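Local coordinates for aldehyde dehydrogenase family protein (Pseudomonas syringae pv. tomato, PDB 5IUV) that oxidises indole-3-acetaldehyde, probably to the auxin indole-3-acetic acid, with NAD+ as the bound cofactor, at residues R89-L94 and A127-G132; G461-P466 and R477-H482. One frame throughout, in Å; residues are numbered along the deposited sequence.

Contact 1: residues R89-L94 and A127-G132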
loop_
_atom_site.group_PDB
_atom_site.type_symbol
_atom_site.label_atom_id
_atom_site.label_comp_id
_atom_site.label_asym_id
_atom_site.label_seq_id
_atom_site.Cartn_x
_atom_site.Cartn_y
_atom_site.Cartn_z
ATOM N N ARG A 89 -10.113 16.388 -19.139
ATOM C CA ARG A 89 -10.648 17.416 -20.044
ATOM C C ARG A 89 -10.590 18.807 -19.410
ATOM O O ARG A 89 -10.315 19.793 -20.091
ATOM C CB ARG A 89 -12.095 17.103 -20.452
ATOM C CG ARG A 89 -12.234 15.953 -21.448
ATOM C CD ARG A 89 -13.628 15.934 -22.084
ATOM N NE ARG A 89 -14.693 15.845 -21.084
ATOM C CZ ARG A 89 -15.158 14.701 -20.591
ATOM N NH1 ARG A 89 -14.651 13.544 -21.000
ATOM N NH2 ARG A 89 -16.133 14.710 -19.691
ATOM N N PHE A 90 -10.857 18.873 -18.107
ATOM C CA PHE A 90 -10.788 20.125 -17.347
ATOM C C PHE A 90 -9.369 20.681 -17.445
ATOM O O PHE A 90 -9.165 21.855 -17.769
ATOM C CB PHE A 90 -11.199 19.872 -15.887
ATOM C CG PHE A 90 -11.420 21.130 -15.050
ATOM C CD1 PHE A 90 -11.338 22.400 -15.603
ATOM C CD2 PHE A 90 -11.703 21.015 -13.692
ATOM C CE1 PHE A 90 -11.544 23.543 -14.811
ATOM C CE2 PHE A 90 -11.913 22.145 -12.895
ATOM C CZ PHE A 90 -11.829 23.410 -13.459
ATOM N N ALA A 91 -8.386 19.821 -17.185
ATOM C CA ALA A 91 -6.995 20.226 -17.299
ATOM C C ALA A 91 -6.700 20.672 -18.729
ATOM O O ALA A 91 -6.017 21.675 -18.952
ATOM C CB ALA A 91 -6.072 19.097 -16.887
ATOM N N GLY A 92 -7.224 19.925 -19.698
ATOM C CA GLY A 92 -7.037 20.254 -21.101
ATOM C C GLY A 92 -7.561 21.628 -21.491
ATOM O O GLY A 92 -6.989 22.300 -22.363
ATOM N N LEU A 93 -8.651 22.052 -20.857
ATOM C CA LEU A 93 -9.235 23.352 -21.160
ATOM C C LEU A 93 -8.420 24.487 -20.545
ATOM O O LEU A 93 -8.416 25.597 -21.064
ATOM C CB LEU A 93 -10.689 23.419 -20.685
ATOM C CG LEU A 93 -11.670 22.618 -21.547
ATOM C CD1 LEU A 93 -13.056 22.576 -20.910
ATOM C CD2 LEU A 93 -11.741 23.191 -22.956
ATOM N N LEU A 94 -7.734 24.214 -19.440
ATOM C CA LEU A 94 -6.798 25.189 -18.890
ATOM C C LEU A 94 -5.669 25.430 -19.888
ATOM O O LEU A 94 -5.299 26.572 -20.170
ATOM C CB LEU A 94 -6.230 24.723 -17.543
ATOM C CG LEU A 94 -6.930 25.227 -16.278
ATOM C CD1 LEU A 94 -8.387 24.822 -16.244
ATOM C CD2 LEU A 94 -6.204 24.750 -15.013
ATOM N N ALA A 127 -1.941 19.543 -11.877
ATOM C CA ALA A 127 -2.548 19.088 -10.633
ATOM C C ALA A 127 -3.919 18.478 -10.900
ATOM O O ALA A 127 -4.289 17.497 -10.267
ATOM C CB ALA A 127 -2.657 20.238 -9.621
ATOM N N LEU A 128 -4.667 19.060 -11.836
ATOM C CA LEU A 128 -5.994 18.552 -12.178
ATOM C C LEU A 128 -5.922 17.208 -12.898
ATOM O O LEU A 128 -6.658 16.279 -12.569
ATOM C CB LEU A 128 -6.762 19.565 -13.048
ATOM C CG LEU A 128 -7.091 20.936 -12.442
ATOM C CD1 LEU A 128 -7.966 21.777 -13.376
ATOM C CD2 LEU A 128 -7.770 20.770 -11.091
ATOM N N SER A 129 -5.047 17.102 -13.892
ATOM C CA SER A 129 -4.977 15.877 -14.683
ATOM C C SER A 129 -4.302 14.743 -13.917
ATOM O O SER A 129 -4.712 13.596 -14.031
ATOM C CB SER A 129 -4.249 16.123 -16.014
ATOM O OG SER A 129 -2.955 16.659 -15.826
ATOM N N TRP A 130 -3.260 15.053 -13.154
ATOM C CA TRP A 130 -2.572 14.012 -12.388
ATOM C C TRP A 130 -3.537 13.436 -11.359
ATOM O O TRP A 130 -3.644 12.222 -11.209
ATOM C CB TRP A 130 -1.312 14.566 -11.708
ATOM C CG TRP A 130 -0.390 13.539 -11.082
ATOM C CD1 TRP A 130 0.727 12.983 -11.651
ATOM C CD2 TRP A 130 -0.486 12.981 -9.766
ATOM N NE1 TRP A 130 1.322 12.111 -10.770
ATOM C CE2 TRP A 130 0.597 12.090 -9.608
ATOM C CE3 TRP A 130 -1.388 13.144 -8.707
ATOM C CZ2 TRP A 130 0.804 11.361 -8.430
ATOM C CZ3 TRP A 130 -1.183 12.422 -7.541
ATOM C CH2 TRP A 130 -0.097 11.537 -7.415
ATOM N N SER A 131 -4.250 14.313 -10.662
ATOM C CA SER A 131 -5.247 13.872 -9.695
ATOM C C SER A 131 -6.316 13.021 -10.374
ATOM O O SER A 131 -6.711 11.979 -9.856
ATOM C CB SER A 131 -5.898 15.070 -8.996
ATOM O OG SER A 131 -4.956 15.774 -8.204
ATOM N N GLY A 132 -6.781 13.474 -11.534
ATOM C CA GLY A 132 -7.762 12.726 -12.302
ATOM C C GLY A 132 -7.252 11.351 -12.687
ATOM O O GLY A 132 -7.962 10.363 -12.526
#

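Contact 2: residues G461-P466 and R477-H482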
loop_
_atom_site.group_PDB
_atom_site.type_symbol
_atom_site.label_atom_id
_atom_site.label_comp_id
_atom_site.label_asym_id
_atom_site.label_seq_id
_atom_site.Cartn_x
_atom_site.Cartn_y
_atom_site.Cartn_z
ATOM N N GLY A 461 10.712 18.364 -6.302
ATOM C CA GLY A 461 9.465 17.625 -6.218
ATOM C C GLY A 461 8.549 17.918 -7.392
ATOM O O GLY A 461 8.738 18.894 -8.110
ATOM N N ASP A 462 7.567 17.050 -7.603
ATOM C CA ASP A 462 6.556 17.260 -8.631
ATOM C C ASP A 462 5.229 16.788 -8.045
ATOM O O ASP A 462 5.069 16.802 -6.822
ATOM C CB ASP A 462 6.921 16.523 -9.922
ATOM C CG ASP A 462 7.295 15.062 -9.687
ATOM O OD1 ASP A 462 6.811 14.471 -8.704
ATOM O OD2 ASP A 462 8.062 14.495 -10.498
ATOM N N MET A 463 4.288 16.348 -8.877
ATOM C CA MET A 463 2.989 15.938 -8.340
ATOM C C MET A 463 3.060 14.684 -7.464
ATOM O O MET A 463 2.099 14.369 -6.761
ATOM C CB MET A 463 1.977 15.718 -9.465
ATOM C CG MET A 463 1.316 17.006 -9.966
ATOM S SD MET A 463 0.470 17.955 -8.673
ATOM C CE MET A 463 -0.804 16.815 -8.144
ATOM N N THR A 464 4.181 13.970 -7.488
ATOM C CA THR A 464 4.292 12.744 -6.695
ATOM C C THR A 464 4.731 13.032 -5.264
ATOM O O THR A 464 4.742 12.132 -4.428
ATOM C CB THR A 464 5.297 11.727 -7.311
ATOM O OG1 THR A 464 6.629 12.242 -7.209
ATOM C CG2 THR A 464 4.961 11.424 -8.764
ATOM N N ALA A 465 5.087 14.284 -4.990
ATOM C CA ALA A 465 5.659 14.665 -3.699
ATOM C C ALA A 465 4.681 15.447 -2.833
ATOM O O ALA A 465 4.344 16.578 -3.167
ATOM C CB ALA A 465 6.923 15.493 -3.903
ATOM N N PRO A 466 4.255 14.856 -1.700
ATOM C CA PRO A 466 3.385 15.547 -0.742
ATOM C C PRO A 466 4.045 16.831 -0.281
ATOM O O PRO A 466 5.256 16.857 -0.096
ATOM C CB PRO A 466 3.261 14.561 0.431
ATOM C CG PRO A 466 3.756 13.271 -0.073
ATOM C CD PRO A 466 4.662 13.522 -1.225
ATOM N N ARG A 477 -1.321 17.491 3.611
ATOM C CA ARG A 477 -0.422 17.653 2.481
ATOM C C ARG A 477 -1.181 17.870 1.184
ATOM O O ARG A 477 -2.218 17.252 0.961
ATOM C CB ARG A 477 0.492 16.426 2.350
ATOM C CG ARG A 477 1.378 16.152 3.565
ATOM C CD ARG A 477 2.485 17.198 3.673
ATOM N NE ARG A 477 3.383 16.970 4.809
ATOM C CZ ARG A 477 3.226 17.508 6.016
ATOM N NH1 ARG A 477 2.190 18.302 6.265
ATOM N NH2 ARG A 477 4.113 17.256 6.977
ATOM N N ASP A 478 -0.654 18.762 0.345
ATOM C CA ASP A 478 -1.125 18.944 -1.025
ATOM C C ASP A 478 -0.216 18.163 -1.965
ATOM O O ASP A 478 0.918 17.839 -1.605
ATOM C CB ASP A 478 -1.141 20.428 -1.418
ATOM C CG ASP A 478 -2.323 21.182 -0.831
ATOM O OD1 ASP A 478 -3.330 20.545 -0.465
ATOM O OD2 ASP A 478 -2.248 22.423 -0.748
ATOM N N LYS A 479 -0.725 17.877 -3.164
ATOM C CA LYS A 479 -0.065 17.029 -4.153
ATOM C C LYS A 479 0.030 15.584 -3.665
ATOM O O LYS A 479 -0.323 15.281 -2.525
ATOM C CB LYS A 479 1.325 17.582 -4.521
ATOM C CG LYS A 479 1.263 19.005 -5.091
ATOM C CD LYS A 479 2.572 19.426 -5.740
ATOM C CE LYS A 479 3.722 19.407 -4.743
ATOM N NZ LYS A 479 5.042 19.460 -5.433
ATOM N N SER A 480 0.476 14.704 -4.560
ATOM C CA SER A 480 0.568 13.257 -4.330
ATOM C C SER A 480 -0.791 12.639 -4.053
ATOM O O SER A 480 -1.817 13.314 -4.103
ATOM C CB SER A 480 1.531 12.926 -3.181
ATOM O OG SER A 480 0.899 13.055 -1.917
ATOM N N LEU A 481 -0.789 11.338 -3.787
ATOM C CA LEU A 481 -2.007 10.619 -3.441
ATOM C C LEU A 481 -2.467 10.985 -2.032
ATOM O O LEU A 481 -3.647 10.867 -1.702
ATOM C CB LEU A 481 -1.775 9.111 -3.543
ATOM C CG LEU A 481 -1.249 8.629 -4.900
ATOM C CD1 LEU A 481 -1.001 7.125 -4.886
ATOM C CD2 LEU A 481 -2.226 9.010 -6.005
ATOM N N HIS A 482 -1.526 11.432 -1.202
ATOM C CA HIS A 482 -1.840 11.776 0.180
ATOM C C HIS A 482 -2.808 12.952 0.268
ATOM O O HIS A 482 -3.539 13.081 1.245
ATOM C CB HIS A 482 -0.560 12.082 0.958
ATOM C CG HIS A 482 0.298 10.877 1.192
ATOM N ND1 HIS A 482 0.016 9.946 2.169
ATOM C CD2 HIS A 482 1.418 10.442 0.566
ATOM C CE1 HIS A 482 0.932 8.991 2.139
ATOM N NE2 HIS A 482 1.791 9.266 1.173
HETATM O O HOH W 1 5.465 16.102 2.969
#

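Contact 1: residues R89-L94 and A127-G132
L128 of helix 113-134 packs against F90, A91 and L94 of helix 80-96, and its atoms map the contact one by one. Its CB rests against A91 CB at 3.9 Å. From there CG lies anti to the carbonyl carbon (chi1 -63°), a setting that carries CD1 out over the phenyl ring of F90. CD1 stands almost exactly above the ring, 3.8 Å from the centroid and 9° off the normal, a CH-pi contact made with the face. The same methyl also meets the CD2 branch of L94 at 3.8 Å, so it touches both an aromatic face and a second leucine, the two partners roughly at right angles about it. F90 presents its face here because its CG runs anti to the backbone N. One residue on, S129 brings its CB to 3.6 Å from A91 CB, while its OG turns back along its own helix to bond A125 O.

No hydrogen bond links the two segments. The small A91 lets the axes of the two segments, nearly antiparallel, come within 8.1 Å, crossing at -164°. This is plain apolar helix packing: F90 also leans on A207 and A210 of helix 198-210, L94 on C175 of helix 170-183, and A127 and S131 turn to that same helix 170-183, so the pair packs against both of these helices.

Contact 2: residues G461-P466 and R477-H482
The imidazole of H482 and the pyrrolidine of P466 meet obliquely, P466 CG lying 3.7 Å from H482 CD2, while S480 OG sits in plane at the edge of the imidazole. S480 OG is also 3.4 Å from P466 CG and accepts from H482 N, closing an ST turn; H482 NE2 bonds E141 of the third subunit. On the other segment the D462 carboxylate makes an Asx turn: its OD1 takes T464 OG1 on the syn lone pair and T464 N on the anti side, tilted from the carboxylate plane.

Between the segments, S480 N donates to M463 O at 2.8 Å. K479, bent at chi3 (-60°), runs over the turn, with K479 CG 3.8 Å from M463 SD, to set NZ 3.0 Å from D462 O. NZ stands above that carbonyl plane, on the face opposite A465 N, which closes the type I turn.

Two donors thus grip D462 O, which probably helps stabilise the K479 ammonium; D462 OD1, 6.2 Å from K479 NZ and not in contact, may add weak attraction. D478, the residue before K479, is salt-bridged to K177 and K486 and lies close to E267, the predicted active-site glutamate.

Overall arrangement
The two contacts lie in series along the chain, their centres 15 Å apart, and W130 and A127 of contact 1 join them directly. The indole of W130 packs on contact 2 at three points: its CG lies 3.6 Å from M463 CB, CZ3 is 3.5 Å from S480 C, and CH2 is 3.6 Å from L481 CD2. A127 CA adds a touch on M463 SD. Contact 2 is the nearer to the chemistry, the D478 side chain being about 5 Å from the bound NAD. In contact 1 the L128 side chain stays about 11 Å from that of V165, an NAD-binding residue. Subunit interfaces meet both, W130 making a cation-pi contact with K137 of the second subunit.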